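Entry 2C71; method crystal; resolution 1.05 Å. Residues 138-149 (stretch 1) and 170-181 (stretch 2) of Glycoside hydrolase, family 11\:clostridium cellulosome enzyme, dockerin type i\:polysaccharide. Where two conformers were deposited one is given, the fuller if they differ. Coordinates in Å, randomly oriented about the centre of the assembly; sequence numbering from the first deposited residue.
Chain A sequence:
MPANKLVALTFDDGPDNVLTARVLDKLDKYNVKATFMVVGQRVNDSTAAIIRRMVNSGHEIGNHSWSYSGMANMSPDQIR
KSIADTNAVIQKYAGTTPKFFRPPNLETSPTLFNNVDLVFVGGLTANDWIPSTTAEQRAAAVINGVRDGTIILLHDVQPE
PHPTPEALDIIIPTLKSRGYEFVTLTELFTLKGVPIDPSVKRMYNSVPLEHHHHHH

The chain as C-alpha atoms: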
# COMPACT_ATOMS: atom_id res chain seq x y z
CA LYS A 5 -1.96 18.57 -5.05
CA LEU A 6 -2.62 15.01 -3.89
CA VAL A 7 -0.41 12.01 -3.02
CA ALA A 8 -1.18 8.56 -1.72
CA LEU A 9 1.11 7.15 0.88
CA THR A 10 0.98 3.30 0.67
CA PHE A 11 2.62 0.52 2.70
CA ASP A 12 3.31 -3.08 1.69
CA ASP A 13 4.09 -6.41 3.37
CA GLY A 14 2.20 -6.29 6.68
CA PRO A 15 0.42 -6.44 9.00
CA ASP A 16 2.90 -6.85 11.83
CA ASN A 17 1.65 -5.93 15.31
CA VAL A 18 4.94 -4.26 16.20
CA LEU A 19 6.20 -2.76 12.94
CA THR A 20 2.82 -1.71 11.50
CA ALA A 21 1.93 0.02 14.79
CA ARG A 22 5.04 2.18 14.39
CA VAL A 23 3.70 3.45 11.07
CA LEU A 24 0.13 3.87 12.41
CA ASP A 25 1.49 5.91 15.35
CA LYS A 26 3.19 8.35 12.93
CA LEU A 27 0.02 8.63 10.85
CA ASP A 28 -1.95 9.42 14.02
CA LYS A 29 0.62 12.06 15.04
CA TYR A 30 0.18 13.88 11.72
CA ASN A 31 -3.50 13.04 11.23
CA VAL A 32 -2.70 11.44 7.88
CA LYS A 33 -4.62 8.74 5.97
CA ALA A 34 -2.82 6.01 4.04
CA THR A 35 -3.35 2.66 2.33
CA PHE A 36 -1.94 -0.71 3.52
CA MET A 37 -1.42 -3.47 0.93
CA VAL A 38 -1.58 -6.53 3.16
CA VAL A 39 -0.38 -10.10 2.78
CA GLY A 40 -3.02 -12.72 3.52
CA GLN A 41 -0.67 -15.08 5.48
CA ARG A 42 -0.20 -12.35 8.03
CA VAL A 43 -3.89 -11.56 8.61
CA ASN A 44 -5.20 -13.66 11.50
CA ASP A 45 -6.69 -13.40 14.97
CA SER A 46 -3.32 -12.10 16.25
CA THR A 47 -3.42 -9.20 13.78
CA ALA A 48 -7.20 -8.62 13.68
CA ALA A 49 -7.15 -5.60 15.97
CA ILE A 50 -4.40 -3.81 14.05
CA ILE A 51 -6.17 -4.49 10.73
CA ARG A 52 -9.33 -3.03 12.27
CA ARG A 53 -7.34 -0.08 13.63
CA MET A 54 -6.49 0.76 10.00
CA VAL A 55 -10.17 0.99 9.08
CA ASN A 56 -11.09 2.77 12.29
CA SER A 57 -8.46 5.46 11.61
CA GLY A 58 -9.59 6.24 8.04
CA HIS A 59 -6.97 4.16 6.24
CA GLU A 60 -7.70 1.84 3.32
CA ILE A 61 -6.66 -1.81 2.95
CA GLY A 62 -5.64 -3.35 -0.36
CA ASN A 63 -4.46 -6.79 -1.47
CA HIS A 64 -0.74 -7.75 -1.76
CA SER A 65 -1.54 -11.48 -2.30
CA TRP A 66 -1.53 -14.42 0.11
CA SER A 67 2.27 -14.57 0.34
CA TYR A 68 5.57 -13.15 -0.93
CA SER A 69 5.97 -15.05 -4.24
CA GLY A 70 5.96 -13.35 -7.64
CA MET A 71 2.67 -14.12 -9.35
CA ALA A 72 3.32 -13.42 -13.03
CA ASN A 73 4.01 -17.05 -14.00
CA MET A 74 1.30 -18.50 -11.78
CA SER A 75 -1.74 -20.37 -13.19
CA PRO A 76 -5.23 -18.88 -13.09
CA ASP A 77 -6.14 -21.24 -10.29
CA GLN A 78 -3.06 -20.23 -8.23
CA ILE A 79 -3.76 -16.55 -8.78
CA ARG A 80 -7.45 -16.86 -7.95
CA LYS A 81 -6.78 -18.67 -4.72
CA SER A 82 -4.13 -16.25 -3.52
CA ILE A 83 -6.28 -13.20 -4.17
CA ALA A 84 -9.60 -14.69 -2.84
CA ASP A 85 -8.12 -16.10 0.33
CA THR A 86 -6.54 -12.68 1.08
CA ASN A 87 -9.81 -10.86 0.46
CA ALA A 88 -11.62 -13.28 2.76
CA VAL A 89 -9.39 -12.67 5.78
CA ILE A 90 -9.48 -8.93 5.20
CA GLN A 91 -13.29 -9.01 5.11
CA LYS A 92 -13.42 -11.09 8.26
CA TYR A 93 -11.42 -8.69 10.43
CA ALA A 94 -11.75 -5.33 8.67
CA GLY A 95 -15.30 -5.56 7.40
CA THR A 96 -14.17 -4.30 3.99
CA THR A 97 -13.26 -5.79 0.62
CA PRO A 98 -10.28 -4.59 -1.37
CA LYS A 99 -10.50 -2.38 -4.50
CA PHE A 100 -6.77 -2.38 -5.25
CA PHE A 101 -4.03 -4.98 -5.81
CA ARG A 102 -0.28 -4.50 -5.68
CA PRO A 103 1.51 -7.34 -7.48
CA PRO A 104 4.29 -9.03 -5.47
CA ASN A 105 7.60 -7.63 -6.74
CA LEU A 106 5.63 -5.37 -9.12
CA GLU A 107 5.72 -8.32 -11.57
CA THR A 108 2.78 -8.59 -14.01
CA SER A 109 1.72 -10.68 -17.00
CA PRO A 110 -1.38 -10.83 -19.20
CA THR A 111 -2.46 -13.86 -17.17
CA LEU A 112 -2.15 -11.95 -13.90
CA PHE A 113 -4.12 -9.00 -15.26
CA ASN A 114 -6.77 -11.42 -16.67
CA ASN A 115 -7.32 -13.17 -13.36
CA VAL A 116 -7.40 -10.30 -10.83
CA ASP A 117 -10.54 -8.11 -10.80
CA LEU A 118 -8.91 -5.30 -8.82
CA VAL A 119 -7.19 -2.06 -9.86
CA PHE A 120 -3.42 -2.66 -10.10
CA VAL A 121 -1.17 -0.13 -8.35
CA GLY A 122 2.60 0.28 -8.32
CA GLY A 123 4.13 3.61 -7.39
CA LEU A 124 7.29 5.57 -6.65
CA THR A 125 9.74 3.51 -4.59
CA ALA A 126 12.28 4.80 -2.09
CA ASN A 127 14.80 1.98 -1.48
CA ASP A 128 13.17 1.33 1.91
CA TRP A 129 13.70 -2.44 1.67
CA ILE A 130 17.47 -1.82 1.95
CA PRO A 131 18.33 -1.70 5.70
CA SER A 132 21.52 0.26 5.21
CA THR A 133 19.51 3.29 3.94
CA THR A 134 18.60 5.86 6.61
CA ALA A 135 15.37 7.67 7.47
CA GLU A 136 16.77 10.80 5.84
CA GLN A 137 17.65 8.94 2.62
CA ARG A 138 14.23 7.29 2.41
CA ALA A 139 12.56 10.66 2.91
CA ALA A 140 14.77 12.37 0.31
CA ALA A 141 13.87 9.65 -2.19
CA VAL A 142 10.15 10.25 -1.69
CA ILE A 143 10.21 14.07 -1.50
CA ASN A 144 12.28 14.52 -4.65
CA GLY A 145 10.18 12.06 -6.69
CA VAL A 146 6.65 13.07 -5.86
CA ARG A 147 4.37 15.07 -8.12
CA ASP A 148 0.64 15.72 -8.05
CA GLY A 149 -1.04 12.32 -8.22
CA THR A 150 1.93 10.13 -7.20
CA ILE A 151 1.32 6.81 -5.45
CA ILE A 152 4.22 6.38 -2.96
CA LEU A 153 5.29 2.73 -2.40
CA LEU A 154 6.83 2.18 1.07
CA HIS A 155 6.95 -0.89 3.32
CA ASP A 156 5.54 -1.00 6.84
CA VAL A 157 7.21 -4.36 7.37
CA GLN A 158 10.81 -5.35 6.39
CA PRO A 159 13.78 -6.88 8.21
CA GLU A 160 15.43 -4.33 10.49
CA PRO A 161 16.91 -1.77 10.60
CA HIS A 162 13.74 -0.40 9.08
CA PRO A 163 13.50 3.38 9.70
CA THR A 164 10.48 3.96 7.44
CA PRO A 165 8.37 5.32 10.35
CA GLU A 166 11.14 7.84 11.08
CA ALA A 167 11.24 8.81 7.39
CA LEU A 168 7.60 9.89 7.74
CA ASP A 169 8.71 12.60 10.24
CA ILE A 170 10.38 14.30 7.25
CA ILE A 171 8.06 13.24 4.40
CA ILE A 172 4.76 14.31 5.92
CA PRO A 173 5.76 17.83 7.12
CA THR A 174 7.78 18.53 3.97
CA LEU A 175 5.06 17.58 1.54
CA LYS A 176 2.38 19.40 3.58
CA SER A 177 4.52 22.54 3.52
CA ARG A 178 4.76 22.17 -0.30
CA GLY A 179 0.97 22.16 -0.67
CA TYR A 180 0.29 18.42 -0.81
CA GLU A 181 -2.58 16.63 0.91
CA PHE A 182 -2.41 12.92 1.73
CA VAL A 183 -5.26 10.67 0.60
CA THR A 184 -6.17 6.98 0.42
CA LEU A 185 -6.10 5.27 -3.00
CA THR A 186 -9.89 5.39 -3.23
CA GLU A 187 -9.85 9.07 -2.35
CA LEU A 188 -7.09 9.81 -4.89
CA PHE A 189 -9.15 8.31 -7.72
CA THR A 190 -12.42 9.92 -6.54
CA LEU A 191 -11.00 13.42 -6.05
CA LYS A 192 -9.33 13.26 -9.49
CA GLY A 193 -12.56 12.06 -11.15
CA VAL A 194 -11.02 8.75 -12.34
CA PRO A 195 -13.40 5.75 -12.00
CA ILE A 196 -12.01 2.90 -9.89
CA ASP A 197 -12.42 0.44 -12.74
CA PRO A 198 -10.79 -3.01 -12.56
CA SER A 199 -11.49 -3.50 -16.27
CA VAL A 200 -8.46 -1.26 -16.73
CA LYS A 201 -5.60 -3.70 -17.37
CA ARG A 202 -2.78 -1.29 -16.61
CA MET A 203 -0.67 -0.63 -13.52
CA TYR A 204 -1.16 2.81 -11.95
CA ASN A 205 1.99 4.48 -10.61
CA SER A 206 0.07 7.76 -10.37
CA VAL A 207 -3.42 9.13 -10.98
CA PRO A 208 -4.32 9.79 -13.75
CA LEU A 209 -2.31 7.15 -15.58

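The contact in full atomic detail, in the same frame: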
# COMPACT_ATOMS: atom_id res chain seq x y z
N ARG A 138 15.55 7.74 2.85
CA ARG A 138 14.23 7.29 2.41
C ARG A 138 13.34 8.49 2.15
O ARG A 138 12.61 8.56 1.15
CB ARG A 138 13.64 6.35 3.46
CG ARG A 138 14.41 5.02 3.53
CD ARG A 138 14.12 4.25 4.79
NE ARG A 138 14.97 3.06 4.83
CZ ARG A 138 14.64 1.85 5.24
NH1 ARG A 138 13.47 1.62 5.74
NH2 ARG A 138 15.53 0.88 5.12
N ALA A 139 13.36 9.45 3.08
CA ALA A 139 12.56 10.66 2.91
C ALA A 139 12.98 11.45 1.69
O ALA A 139 12.12 11.92 0.93
CB ALA A 139 12.67 11.52 4.18
N ALA A 140 14.29 11.61 1.47
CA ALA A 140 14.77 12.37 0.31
C ALA A 140 14.29 11.72 -0.98
O ALA A 140 13.94 12.42 -1.95
CB ALA A 140 16.28 12.51 0.36
N ALA A 141 14.28 10.39 -1.00
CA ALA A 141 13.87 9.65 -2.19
C ALA A 141 12.41 9.92 -2.53
O ALA A 141 12.05 10.09 -3.69
CB ALA A 141 14.10 8.16 -1.99
N VAL A 142 11.57 9.96 -1.50
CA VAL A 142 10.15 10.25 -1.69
C VAL A 142 9.93 11.70 -2.10
O VAL A 142 9.27 11.98 -3.09
CB VAL A 142 9.34 9.96 -0.41
CG1 VAL A 142 7.91 10.46 -0.56
CG2 VAL A 142 9.36 8.47 -0.09
N ILE A 143 10.50 12.62 -1.32
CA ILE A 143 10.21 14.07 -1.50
C ILE A 143 10.66 14.56 -2.86
O ILE A 143 9.99 15.39 -3.47
CB ILE A 143 10.85 14.84 -0.37
CG1 ILE A 143 10.15 14.55 0.96
CG2 ILE A 143 11.05 16.34 -0.73
CD1 ILE A 143 10.98 14.92 2.15
N ASN A 144 11.79 14.08 -3.36
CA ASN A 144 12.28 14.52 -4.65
C ASN A 144 11.60 13.87 -5.83
O ASN A 144 11.71 14.38 -6.92
CB ASN A 144 13.83 14.43 -4.66
CG ASN A 144 14.46 15.41 -3.69
OD1 ASN A 144 14.46 16.67 -3.94
ND2 ASN A 144 15.02 14.93 -2.62
N GLY A 145 10.86 12.78 -5.64
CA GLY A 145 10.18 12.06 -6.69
C GLY A 145 8.71 12.38 -6.83
O GLY A 145 8.15 12.12 -7.88
N VAL A 146 8.09 12.89 -5.78
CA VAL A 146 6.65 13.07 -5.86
C VAL A 146 6.28 14.22 -6.81
O VAL A 146 6.97 15.21 -6.97
CB VAL A 146 5.99 13.33 -4.51
CG1 VAL A 146 5.99 12.09 -3.61
CG2 VAL A 146 6.50 14.53 -3.86
N ARG A 147 5.09 14.04 -7.40
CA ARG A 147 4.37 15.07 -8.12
C ARG A 147 2.89 14.91 -7.78
O ARG A 147 2.49 13.97 -7.10
CB ARG A 147 4.59 14.99 -9.64
CG ARG A 147 4.17 13.74 -10.29
CD ARG A 147 4.49 13.70 -11.80
NE ARG A 147 4.25 12.37 -12.37
CZ ARG A 147 3.49 11.44 -11.81
NH1 ARG A 147 2.84 11.71 -10.67
NH2 ARG A 147 3.33 10.27 -12.40
N ASP A 148 2.06 15.84 -8.24
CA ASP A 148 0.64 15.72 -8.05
C ASP A 148 0.15 14.41 -8.63
O ASP A 148 0.37 14.13 -9.81
CB ASP A 148 -0.05 16.89 -8.73
CG ASP A 148 -1.53 16.97 -8.46
OD1 ASP A 148 -2.10 16.26 -7.62
OD2 ASP A 148 -2.14 17.79 -9.22
N GLY A 149 -0.51 13.58 -7.80
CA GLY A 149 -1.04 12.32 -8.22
C GLY A 149 -0.16 11.09 -7.95
O GLY A 149 -0.61 9.97 -8.22
N ILE A 170 9.92 13.35 8.25
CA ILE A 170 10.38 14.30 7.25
C ILE A 170 9.37 14.39 6.11
O ILE A 170 8.99 15.49 5.69
CB ILE A 170 11.77 13.94 6.74
CG1 ILE A 170 12.78 13.95 7.87
CG2 ILE A 170 12.19 14.86 5.61
CD1 ILE A 170 14.10 13.27 7.53
N ILE A 171 8.96 13.24 5.56
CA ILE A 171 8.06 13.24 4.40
C ILE A 171 6.80 14.03 4.64
O ILE A 171 6.40 14.83 3.78
CB ILE A 171 7.73 11.78 4.00
CG1 ILE A 171 8.99 11.04 3.49
CG2 ILE A 171 6.63 11.75 2.96
CD1 ILE A 171 8.82 9.53 3.46
N ILE A 172 6.10 13.72 5.73
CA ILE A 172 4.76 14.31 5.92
C ILE A 172 4.85 15.84 6.08
O ILE A 172 4.19 16.58 5.34
CB ILE A 172 3.96 13.55 6.98
CG1 ILE A 172 3.61 12.15 6.45
CG2 ILE A 172 2.69 14.37 7.32
CD1 ILE A 172 3.08 11.21 7.52
N PRO A 173 5.67 16.35 7.01
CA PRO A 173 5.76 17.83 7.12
C PRO A 173 6.25 18.50 5.85
O PRO A 173 5.76 19.57 5.47
CB PRO A 173 6.68 18.02 8.31
CG PRO A 173 6.56 16.77 9.13
CD PRO A 173 6.39 15.69 8.13
N THR A 174 7.23 17.90 5.16
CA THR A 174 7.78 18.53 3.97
C THR A 174 6.73 18.61 2.88
O THR A 174 6.52 19.68 2.29
CB THR A 174 9.01 17.79 3.42
OG1 THR A 174 10.07 17.87 4.35
CG2 THR A 174 9.47 18.37 2.07
N LEU A 175 6.03 17.52 2.61
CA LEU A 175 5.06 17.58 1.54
C LEU A 175 3.87 18.47 1.93
O LEU A 175 3.35 19.21 1.09
CB LEU A 175 4.62 16.18 1.11
CG LEU A 175 5.73 15.32 0.50
CD1 LEU A 175 5.18 13.98 -0.02
CD2 LEU A 175 6.51 16.10 -0.61
N LYS A 176 3.44 18.45 3.19
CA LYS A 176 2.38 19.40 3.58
C LYS A 176 2.83 20.84 3.33
O LYS A 176 2.04 21.68 2.88
CB LYS A 176 1.98 19.22 5.04
CG LYS A 176 1.11 18.01 5.27
CD LYS A 176 0.61 18.02 6.70
CE LYS A 176 -0.26 16.84 7.05
NZ LYS A 176 -0.98 17.08 8.35
N SER A 177 4.09 21.12 3.62
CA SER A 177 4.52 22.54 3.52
C SER A 177 4.62 22.90 2.02
O SER A 177 4.54 24.09 1.69
CB SER A 177 5.85 22.69 4.26
OG SER A 177 5.68 22.50 5.66
N ARG A 178 4.73 21.93 1.13
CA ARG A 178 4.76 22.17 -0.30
C ARG A 178 3.38 22.17 -0.97
O ARG A 178 3.28 22.25 -2.18
CB ARG A 178 5.65 21.14 -1.00
CG ARG A 178 7.07 21.25 -0.62
CD ARG A 178 7.90 20.23 -1.39
NE ARG A 178 9.29 20.25 -0.98
CZ ARG A 178 10.26 19.62 -1.63
NH1 ARG A 178 10.00 18.92 -2.72
NH2 ARG A 178 11.50 19.70 -1.18
N GLY A 179 2.33 22.06 -0.17
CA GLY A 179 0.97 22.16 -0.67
C GLY A 179 0.31 20.83 -0.93
O GLY A 179 -0.75 20.84 -1.56
N TYR A 180 0.93 19.71 -0.59
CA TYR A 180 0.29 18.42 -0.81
C TYR A 180 -0.65 18.08 0.31
O TYR A 180 -0.46 18.45 1.50
CB TYR A 180 1.35 17.31 -0.91
CG TYR A 180 2.18 17.35 -2.14
CD1 TYR A 180 3.37 18.08 -2.21
CD2 TYR A 180 1.82 16.56 -3.22
CE1 TYR A 180 4.13 18.05 -3.36
CE2 TYR A 180 2.58 16.54 -4.36
CZ TYR A 180 3.69 17.33 -4.46
OH TYR A 180 4.45 17.27 -5.62
N GLU A 181 -1.69 17.31 -0.05
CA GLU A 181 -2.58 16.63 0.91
C GLU A 181 -2.53 15.13 0.64
O GLU A 181 -2.59 14.67 -0.50
CB GLU A 181 -4.04 17.09 0.79
CG GLU A 181 -4.31 18.53 1.22
CD GLU A 181 -4.55 18.69 2.72
OE1 GLU A 181 -5.41 19.50 3.13
OE2 GLU A 181 -3.87 18.03 3.52
O HOH W 1 12.25 18.38 -4.79

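Two helices run side by side in nearly the same direction, their axes 24° apart and 9.5 Å at closest approach. The approach can be tight where a small residue faces the partner: the CA atoms of Ala-139 and Ile-171 lie 5.4 Å apart, and Ala-139 CA touches Ile-171 CG1 at 3.6 Å. No direct hydrogen bond crosses the contact; the backbone hydrogen bonds of each stretch stay within it, and the second helix is kinked where the N atoms of Ile-170 and Pro-173 have no bond to the turn before. Direct contact between the two therefore rests largely on side-chain packing.

The apolar packing centres on Ile-143, a knob seated among Ile-170, Ile-171, Thr-174 and Leu-175. Its CD1 lies 3.7 Å from Ile-170 CG2 and 3.7 Å from Thr-174 CB. Thr-174 suits this apolar socket because its OG1 donates to Ile-170 O (2.9 Å between these atoms), within its own helix. One turn earlier, Ala-139 CB meets Ile-170 CB at 3.6 Å. Val-142 extends the seam, its CG2 3.7 Å from Ile-171 CD1, and beyond the knob Val-146 CG2 packs against Leu-175 CD2 at 3.6 Å.

Polar chemistry is kept to the margin. Arg-178 lays one face of its guanidinium over Ile-143 CG2, with NH2 3.4 Å from that methyl, so the charged group covers the knob while its nitrogens remain free to bond in their own plane. Water 1 uses this, accepting from Arg-178 NH1 (3.1 Å from the water O) and donating to Asn-144 OD1 (2.9 Å from the water O), a bridge between the stretches. Asn-144 ND2 meanwhile donates to Ala-140 O at 2.8 Å.

Past the helices, Gly-179 adopts a positive phi in a Schellman motif, where a CB would jam against the preceding carbonyl. The chain then leads into Tyr-180, whose OH reaches Arg-147 CA at 3.3 Å, a van der Waals contact, with Arg-147 O and Asp-148 N at the ring edge.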